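Local structure of iron-regulated outer membrane protein (Neisseria meningitidis, 4B7O) at residues Lys170-Ala174 with Tyr251-Ile255; Asn184-Asn190 with Gly202-Lys208. The protein is a TonB-dependent outer-membrane transporter that takes up iron, probably as siderophore complexes, across the outer membrane. All coordinates share one frame; numbering follows the deposited sequence.

Contact 1: residues Lys170-Ala174 with Tyr251-Ile255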
ATOM      1  N   LYS A 170       5.654  -8.354   5.921  1.00 33.80           N
ATOM      2  CA  LYS A 170       6.234  -9.662   5.782  1.00 33.95           C
ATOM      3  C   LYS A 170       5.212 -10.629   6.289  1.00 36.03           C
ATOM      4  O   LYS A 170       4.563 -10.373   7.334  1.00 31.65           O
ATOM      5  CB  LYS A 170       7.516  -9.843   6.570  1.00 33.47           C
ATOM      6  CG  LYS A 170       8.620  -8.861   6.241  1.00 43.48           C
ATOM      7  CD  LYS A 170       9.797  -9.200   7.133  1.00 45.99           C
ATOM      8  CE  LYS A 170      10.733  -8.051   7.244  1.00 51.71           C
ATOM      9  NZ  LYS A 170      11.755  -8.237   6.176  1.00 64.51           N
ATOM     10  N   THR A 171       5.078 -11.749   5.574  1.00 34.22           N
ATOM     11  CA  THR A 171       4.064 -12.715   5.917  1.00 36.46           C
ATOM     12  C   THR A 171       4.510 -13.462   7.184  1.00 36.64           C
ATOM     13  O   THR A 171       5.691 -13.500   7.497  1.00 38.60           O
ATOM     14  CB  THR A 171       3.754 -13.660   4.725  1.00 36.65           C
ATOM     15  OG1 THR A 171       4.961 -14.329   4.308  1.00 32.77           O
ATOM     16  CG2 THR A 171       3.175 -12.863   3.555  1.00 31.73           C
ATOM     17  N   VAL A 172       3.573 -14.044   7.905  1.00 31.52           N
ATOM     18  CA  VAL A 172       3.915 -14.779   9.111  1.00 36.98           C
ATOM     19  C   VAL A 172       4.676 -16.087   8.808  1.00 38.62           C
ATOM     20  O   VAL A 172       4.616 -16.626   7.698  1.00 39.17           O
ATOM     21  CB  VAL A 172       2.641 -14.991   9.982  1.00 38.04           C
ATOM     22  CG1 VAL A 172       1.532 -15.550   9.143  1.00 34.46           C
ATOM     23  CG2 VAL A 172       2.927 -15.922  11.144  1.00 46.80           C
ATOM     24  N   ASP A 173       5.417 -16.547   9.808  1.00 43.10           N
ATOM     25  CA  ASP A 173       6.340 -17.683   9.787  1.00 39.51           C
ATOM     26  C   ASP A 173       5.948 -18.561  10.950  1.00 40.88           C
ATOM     27  O   ASP A 173       5.417 -18.085  11.949  1.00 43.54           O
ATOM     28  CB  ASP A 173       7.732 -17.169  10.191  1.00 44.45           C
ATOM     29  CG  ASP A 173       8.554 -16.815   9.042  1.00 54.48           C
ATOM     30  OD1 ASP A 173       8.029 -16.749   7.906  1.00 68.20           O
ATOM     31  OD2 ASP A 173       9.755 -16.624   9.250  1.00 67.42           O
ATOM     32  N   ALA A 174       6.315 -19.820  10.885  1.00 39.65           N
ATOM     33  CA  ALA A 174       6.051 -20.750  11.948  1.00 37.17           C
ATOM     34  C   ALA A 174       6.659 -20.244  13.235  1.00 40.59           C
ATOM     35  O   ALA A 174       6.057 -20.375  14.304  1.00 43.55           O
ATOM     36  CB  ALA A 174       6.628 -22.129  11.574  1.00 40.19           C
ATOM     37  N   TYR A 251      -5.439 -17.423   2.408  1.00 34.43           N
ATOM     38  CA  TYR A 251      -4.652 -18.471   3.005  1.00 34.55           C
ATOM     39  C   TYR A 251      -3.174 -18.311   2.663  1.00 33.10           C
ATOM     40  O   TYR A 251      -2.803 -17.592   1.742  1.00 33.67           O
ATOM     41  CB  TYR A 251      -5.234 -19.834   2.666  1.00 36.36           C
ATOM     42  CG  TYR A 251      -4.917 -20.298   1.307  1.00 39.17           C
ATOM     43  CD1 TYR A 251      -3.719 -20.973   1.058  1.00 43.04           C
ATOM     44  CD2 TYR A 251      -5.812 -20.128   0.275  1.00 40.40           C
ATOM     45  CE1 TYR A 251      -3.401 -21.407  -0.198  1.00 44.74           C
ATOM     46  CE2 TYR A 251      -5.519 -20.581  -0.978  1.00 43.74           C
ATOM     47  CZ  TYR A 251      -4.304 -21.215  -1.209  1.00 49.21           C
ATOM     48  OH  TYR A 251      -3.964 -21.645  -2.475  1.00 53.69           O
ATOM     49  N   LEU A 252      -2.327 -18.937   3.454  1.00 33.98           N
ATOM     50  CA  LEU A 252      -0.898 -18.847   3.251  1.00 35.40           C
ATOM     51  C   LEU A 252      -0.322 -20.218   3.488  1.00 33.87           C
ATOM     52  O   LEU A 252      -0.584 -20.825   4.544  1.00 37.20           O
ATOM     53  CB  LEU A 252      -0.298 -17.856   4.238  1.00 32.61           C
ATOM     54  CG  LEU A 252       1.220 -17.717   4.304  1.00 34.26           C
ATOM     55  CD1 LEU A 252       1.885 -17.306   2.989  1.00 28.10           C
ATOM     56  CD2 LEU A 252       1.547 -16.715   5.402  1.00 31.52           C
ATOM     57  N   ALA A 253       0.427 -20.721   2.515  1.00 29.89           N
ATOM     58  CA  ALA A 253       1.214 -21.935   2.772  1.00 33.11           C
ATOM     59  C   ALA A 253       2.711 -21.618   2.622  1.00 33.30           C
ATOM     60  O   ALA A 253       3.154 -20.956   1.638  1.00 29.22           O
ATOM     61  CB  ALA A 253       0.811 -23.064   1.855  1.00 31.20           C
ATOM     62  N   LYS A 254       3.490 -22.046   3.604  1.00 28.56           N
ATOM     63  CA  LYS A 254       4.865 -21.618   3.616  1.00 33.00           C
ATOM     64  C   LYS A 254       5.754 -22.759   4.096  1.00 37.77           C
ATOM     65  O   LYS A 254       5.487 -23.337   5.157  1.00 36.66           O
ATOM     66  CB  LYS A 254       4.981 -20.399   4.534  1.00 30.30           C
ATOM     67  CG  LYS A 254       6.379 -19.957   4.861  1.00 35.83           C
ATOM     68  CD  LYS A 254       6.416 -18.622   5.587  1.00 34.43           C
ATOM     69  CE  LYS A 254       6.147 -17.458   4.646  1.00 35.37           C
ATOM     70  NZ  LYS A 254       6.269 -16.171   5.393  1.00 34.10           N
ATOM     71  N   ILE A 255       6.812 -23.093   3.347  1.00 38.91           N
ATOM     72  CA  ILE A 255       7.802 -24.054   3.883  1.00 42.01           C
ATOM     73  C   ILE A 255       9.190 -23.466   3.874  1.00 42.50           C
ATOM     74  O   ILE A 255       9.589 -22.711   2.969  1.00 40.91           O
ATOM     75  CB  ILE A 255       7.859 -25.384   3.109  1.00 45.71           C
ATOM     76  CG1 ILE A 255       7.357 -25.185   1.698  1.00 51.65           C
ATOM     77  CG2 ILE A 255       6.906 -26.397   3.669  1.00 49.85           C
ATOM     78  CD1 ILE A 255       8.452 -25.114   0.665  1.00 58.75           C
TER
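Lys254 reaches across to the segment Thr171-Asp173, where strand 166-171 runs out into a loop, and ends among its oxygens. The side chain sets out with CB directed at that segment, and CG stands anti to the backbone N (chi1 170°), which carries the chain straight away from its own strand. A bend at chi3 (-75°) then turns the outer methylenes across the opposite segment. CD passes Asp173 OD1 at 3.4 Å and lies as close to Val172 O, while CE comes within 3.4 Å of Thr171 OG1. At the tip NZ donates to three oxygens. Its bond to Val172 O is 2.9 Å long, and the ammonium sits above the carbonyl plane, 51° out of it, instead of on a lone pair. Its salt bridge to Asp173 OD1, 3.1 Å, runs nearly along the carboxylate C-O axis. The third bond goes to Thr171 OG1. This hydroxyl is also hydrogen-bonded to Asp122, so a second acid stands just behind the first shell and probably helps to keep the lysine charged in a buried place.

The meeting is one of plug and barrel, as in the TonB-dependent receptor fold: strand 166-171 belongs to the small mixed sheet of the plug, and strand 246-259 to the surrounding barrel wall. A lysine suits the wall here because its long chain spans the gap between the backbones and its charge answers an acid, Asp173, placed just before helix 174-177.

Two residues earlier, Leu252 points into the same interior. Its CD2 branch touches Thr171 CB at 3.8 Å and meets Val172 CG1 at 3.9 Å; branched and apolar, Leu252 and Val172 suit this buried spot, where Leu215 of the neighbouring barrel strand packs on both.

Contact 2: residues Asn184-Asn190 with Gly202-Lys208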
ATOM      1  N   ASN A 184       7.477 -27.424  19.659  1.00 46.11           N
ATOM      2  CA  ASN A 184       7.828 -27.072  18.270  1.00 46.92           C
ATOM      3  C   ASN A 184       6.697 -27.142  17.245  1.00 42.74           C
ATOM      4  O   ASN A 184       6.935 -26.989  16.054  1.00 45.63           O
ATOM      5  CB  ASN A 184       9.004 -27.922  17.765  1.00 49.39           C
ATOM      6  CG  ASN A 184      10.289 -27.670  18.537  1.00 55.87           C
ATOM      7  OD1 ASN A 184      10.610 -26.541  18.909  1.00 56.69           O
ATOM      8  ND2 ASN A 184      11.041 -28.731  18.768  1.00 63.66           N
ATOM      9  N   TRP A 185       5.476 -27.418  17.681  1.00 41.95           N
ATOM     10  CA  TRP A 185       4.340 -27.317  16.773  1.00 42.63           C
ATOM     11  C   TRP A 185       3.148 -26.733  17.484  1.00 44.52           C
ATOM     12  O   TRP A 185       3.057 -26.769  18.738  1.00 39.37           O
ATOM     13  CB  TRP A 185       4.025 -28.667  16.175  1.00 43.92           C
ATOM     14  CG  TRP A 185       3.497 -29.548  17.226  1.00 48.91           C
ATOM     15  CD1 TRP A 185       4.216 -30.217  18.219  1.00 54.63           C
ATOM     16  CD2 TRP A 185       2.095 -29.823  17.496  1.00 54.50           C
ATOM     17  NE1 TRP A 185       3.369 -30.914  19.051  1.00 56.43           N
ATOM     18  CE2 TRP A 185       2.073 -30.723  18.676  1.00 53.73           C
ATOM     19  CE3 TRP A 185       0.882 -29.457  16.885  1.00 52.63           C
ATOM     20  CZ2 TRP A 185       0.885 -31.212  19.213  1.00 51.77           C
ATOM     21  CZ3 TRP A 185      -0.315 -29.966  17.444  1.00 53.12           C
ATOM     22  CH2 TRP A 185      -0.306 -30.809  18.588  1.00 57.77           C
ATOM     23  N   GLY A 186       2.235 -26.165  16.711  1.00 37.75           N
ATOM     24  CA  GLY A 186       0.969 -25.760  17.277  1.00 38.07           C
ATOM     25  C   GLY A 186      -0.164 -25.548  16.294  1.00 36.99           C
ATOM     26  O   GLY A 186       0.031 -25.571  15.068  1.00 37.61           O
ATOM     27  N   VAL A 187      -1.335 -25.273  16.861  1.00 36.57           N
ATOM     28  CA  VAL A 187      -2.499 -24.772  16.141  1.00 35.88           C
ATOM     29  C   VAL A 187      -2.971 -23.384  16.709  1.00 38.06           C
ATOM     30  O   VAL A 187      -2.883 -23.093  17.895  1.00 41.25           O
ATOM     31  CB  VAL A 187      -3.656 -25.789  16.272  1.00 38.13           C
ATOM     32  CG1 VAL A 187      -4.866 -25.353  15.440  1.00 35.05           C
ATOM     33  CG2 VAL A 187      -3.203 -27.182  15.853  1.00 32.37           C
ATOM     34  N   ARG A 188      -3.459 -22.523  15.847  1.00 39.15           N
ATOM     35  CA  ARG A 188      -4.037 -21.300  16.319  1.00 39.95           C
ATOM     36  C   ARG A 188      -5.420 -21.218  15.740  1.00 41.02           C
ATOM     37  O   ARG A 188      -5.573 -21.393  14.541  1.00 43.90           O
ATOM     38  CB  ARG A 188      -3.220 -20.163  15.821  1.00 38.45           C
ATOM     39  CG  ARG A 188      -3.667 -18.838  16.371  1.00 41.79           C
ATOM     40  CD  ARG A 188      -3.149 -17.754  15.454  1.00 35.81           C
ATOM     41  NE  ARG A 188      -3.354 -16.423  16.017  1.00 34.97           N
ATOM     42  CZ  ARG A 188      -4.167 -15.513  15.479  1.00 32.42           C
ATOM     43  NH1 ARG A 188      -4.904 -15.808  14.398  1.00 29.93           N
ATOM     44  NH2 ARG A 188      -4.263 -14.324  16.049  1.00 27.18           N
ATOM     45  N   LEU A 189      -6.432 -21.012  16.573  1.00 38.40           N
ATOM     46  CA  LEU A 189      -7.756 -20.715  16.019  1.00 42.35           C
ATOM     47  C   LEU A 189      -8.072 -19.298  16.362  1.00 41.92           C
ATOM     48  O   LEU A 189      -7.615 -18.792  17.414  1.00 44.99           O
ATOM     49  CB  LEU A 189      -8.853 -21.631  16.579  1.00 41.23           C
ATOM     50  CG  LEU A 189      -8.512 -23.117  16.570  1.00 50.24           C
ATOM     51  CD1 LEU A 189      -9.159 -23.832  17.756  1.00 48.59           C
ATOM     52  CD2 LEU A 189      -8.841 -23.755  15.225  1.00 43.46           C
ATOM     53  N   ASN A 190      -8.874 -18.652  15.527  1.00 38.77           N
ATOM     54  CA  ASN A 190      -9.391 -17.335  15.946  1.00 39.95           C
ATOM     55  C   ASN A 190     -10.852 -17.049  15.529  1.00 36.90           C
ATOM     56  O   ASN A 190     -11.364 -17.656  14.639  1.00 38.98           O
ATOM     57  CB  ASN A 190      -8.448 -16.245  15.445  1.00 38.35           C
ATOM     58  CG  ASN A 190      -8.668 -15.942  13.995  1.00 37.65           C
ATOM     59  OD1 ASN A 190      -8.271 -16.711  13.130  1.00 40.87           O
ATOM     60  ND2 ASN A 190      -9.369 -14.866  13.729  1.00 35.76           N
ATOM     61  N   GLY A 202     -10.551 -18.059  11.620  1.00 35.11           N
ATOM     62  CA  GLY A 202      -9.367 -18.505  10.967  1.00 34.83           C
ATOM     63  C   GLY A 202      -8.714 -19.610  11.731  1.00 34.47           C
ATOM     64  O   GLY A 202      -8.974 -19.794  12.894  1.00 37.04           O
ATOM     65  N   ALA A 203      -7.866 -20.356  11.046  1.00 34.29           N
ATOM     66  CA  ALA A 203      -7.139 -21.403  11.691  1.00 36.47           C
ATOM     67  C   ALA A 203      -5.741 -21.506  11.084  1.00 38.17           C
ATOM     68  O   ALA A 203      -5.505 -21.304   9.871  1.00 37.23           O
ATOM     69  CB  ALA A 203      -7.864 -22.705  11.524  1.00 36.05           C
ATOM     70  N   SER A 204      -4.795 -21.832  11.931  1.00 37.14           N
ATOM     71  CA  SER A 204      -3.473 -22.052  11.440  1.00 40.38           C
ATOM     72  C   SER A 204      -2.841 -23.309  12.044  1.00 37.91           C
ATOM     73  O   SER A 204      -3.113 -23.631  13.215  1.00 38.16           O
ATOM     74  CB  SER A 204      -2.628 -20.801  11.694  1.00 43.02           C
ATOM     75  OG  SER A 204      -1.445 -20.925  10.931  1.00 53.74           O
ATOM     76  N   VAL A 205      -2.022 -24.013  11.254  1.00 38.95           N
ATOM     77  CA  VAL A 205      -1.134 -25.085  11.801  1.00 36.08           C
ATOM     78  C   VAL A 205       0.358 -24.883  11.333  1.00 36.44           C
ATOM     79  O   VAL A 205       0.618 -24.403  10.238  1.00 35.50           O
ATOM     80  CB  VAL A 205      -1.719 -26.478  11.459  1.00 42.64           C
ATOM     81  CG1 VAL A 205      -1.745 -26.728   9.961  1.00 41.76           C
ATOM     82  CG2 VAL A 205      -0.971 -27.607  12.161  1.00 42.01           C
ATOM     83  N   PHE A 206       1.332 -25.189  12.179  1.00 35.00           N
ATOM     84  CA  PHE A 206       2.683 -24.765  11.940  1.00 33.76           C
ATOM     85  C   PHE A 206       3.633 -25.550  12.805  1.00 37.27           C
ATOM     86  O   PHE A 206       3.258 -26.146  13.823  1.00 37.05           O
ATOM     87  CB  PHE A 206       2.863 -23.277  12.338  1.00 36.71           C
ATOM     88  CG  PHE A 206       2.204 -22.913  13.633  1.00 33.88           C
ATOM     89  CD1 PHE A 206       0.873 -22.483  13.650  1.00 34.89           C
ATOM     90  CD2 PHE A 206       2.886 -23.035  14.833  1.00 34.36           C
ATOM     91  CE1 PHE A 206       0.239 -22.197  14.845  1.00 36.74           C
ATOM     92  CE2 PHE A 206       2.265 -22.764  16.050  1.00 34.62           C
ATOM     93  CZ  PHE A 206       0.940 -22.326  16.059  1.00 37.57           C
ATOM     94  N   GLY A 207       4.896 -25.508  12.437  1.00 33.60           N
ATOM     95  CA  GLY A 207       5.925 -26.061  13.307  1.00 35.17           C
ATOM     96  C   GLY A 207       7.288 -26.021  12.667  1.00 35.91           C
ATOM     97  O   GLY A 207       7.479 -25.557  11.519  1.00 37.33           O
ATOM     98  N   LYS A 208       8.238 -26.488  13.448  1.00 41.58           N
ATOM     99  CA  LYS A 208       9.667 -26.441  13.165  1.00 44.35           C
ATOM    100  C   LYS A 208      10.135 -27.867  13.438  1.00 44.09           C
ATOM    101  O   LYS A 208       9.930 -28.401  14.507  1.00 44.51           O
ATOM    102  CB  LYS A 208      10.304 -25.494  14.189  1.00 48.84           C
ATOM    103  CG  LYS A 208      11.558 -24.737  13.753  1.00 62.90           C
ATOM    104  CD  LYS A 208      12.860 -25.537  13.973  1.00 69.41           C
ATOM    105  CE  LYS A 208      14.135 -24.835  13.483  1.00 69.05           C
ATOM    106  NZ  LYS A 208      14.087 -24.561  12.014  1.00 68.43           N
TER
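Gly186 and Phe206 form the tight part of this pairing. The phenyl ring folds back over the partner strand, with CG between the backbone N and the carbonyl carbon (chi1 43°), and Gly186 O stands 3.3 Å above the ring plane, over its centre. Ring atom CZ of Phe206 lies 3.4 Å from Gly186 C, an approach possible because glycine carries no side chain on that face. Gly186 and Phe206 also exchange backbone bonds: Gly186 N to Phe206 O, 3.1 Å, and Phe206 N to Gly186 O, 3.2 Å.

Strands 185-194 and 198-209 make an antiparallel hairpin of the beta barrel, and strand 185-194 pairs on its far edge with strand 736-744, closing the cylinder. The Phe206 face looks inward, where Leu177 of helix 174-177 packs on the ring, Arg188 extends to a salt bridge with Asp78, and Ser204 OG bonds Ser217.

On the opposite face the side chains meet loosely. Val187 CG2 is 4.3 Å from Val205 CG2, and Leu189 CD2 touches Ala203 CB at 4.0 Å. Leu189 and Val205 are exposed, and such apolar residues fit an outer barrel surface that would face membrane lipid.

In the fold
Contact 2 is nested inside contact 1 along the chain: 170-174 comes first, then 184-190 and 202-208, and finally 251-255. Their centres lie about 11 Å apart, on the same side of the chain's centre. Both involve the barrel wall, in which strand 212-223 runs between strands 198-209 and 246-259. They also touch directly, for Ala174 CB at the start of helix 174-177 lies 3.5 Å from Gly207 O and 4.0 Å from Phe206 CB. The chain thus leaves the plug, passes through this short helix against the inner wall, and enters the barrel at strand 185-194, so plug and barrel are joined both covalently and by noncovalent contacts in one region.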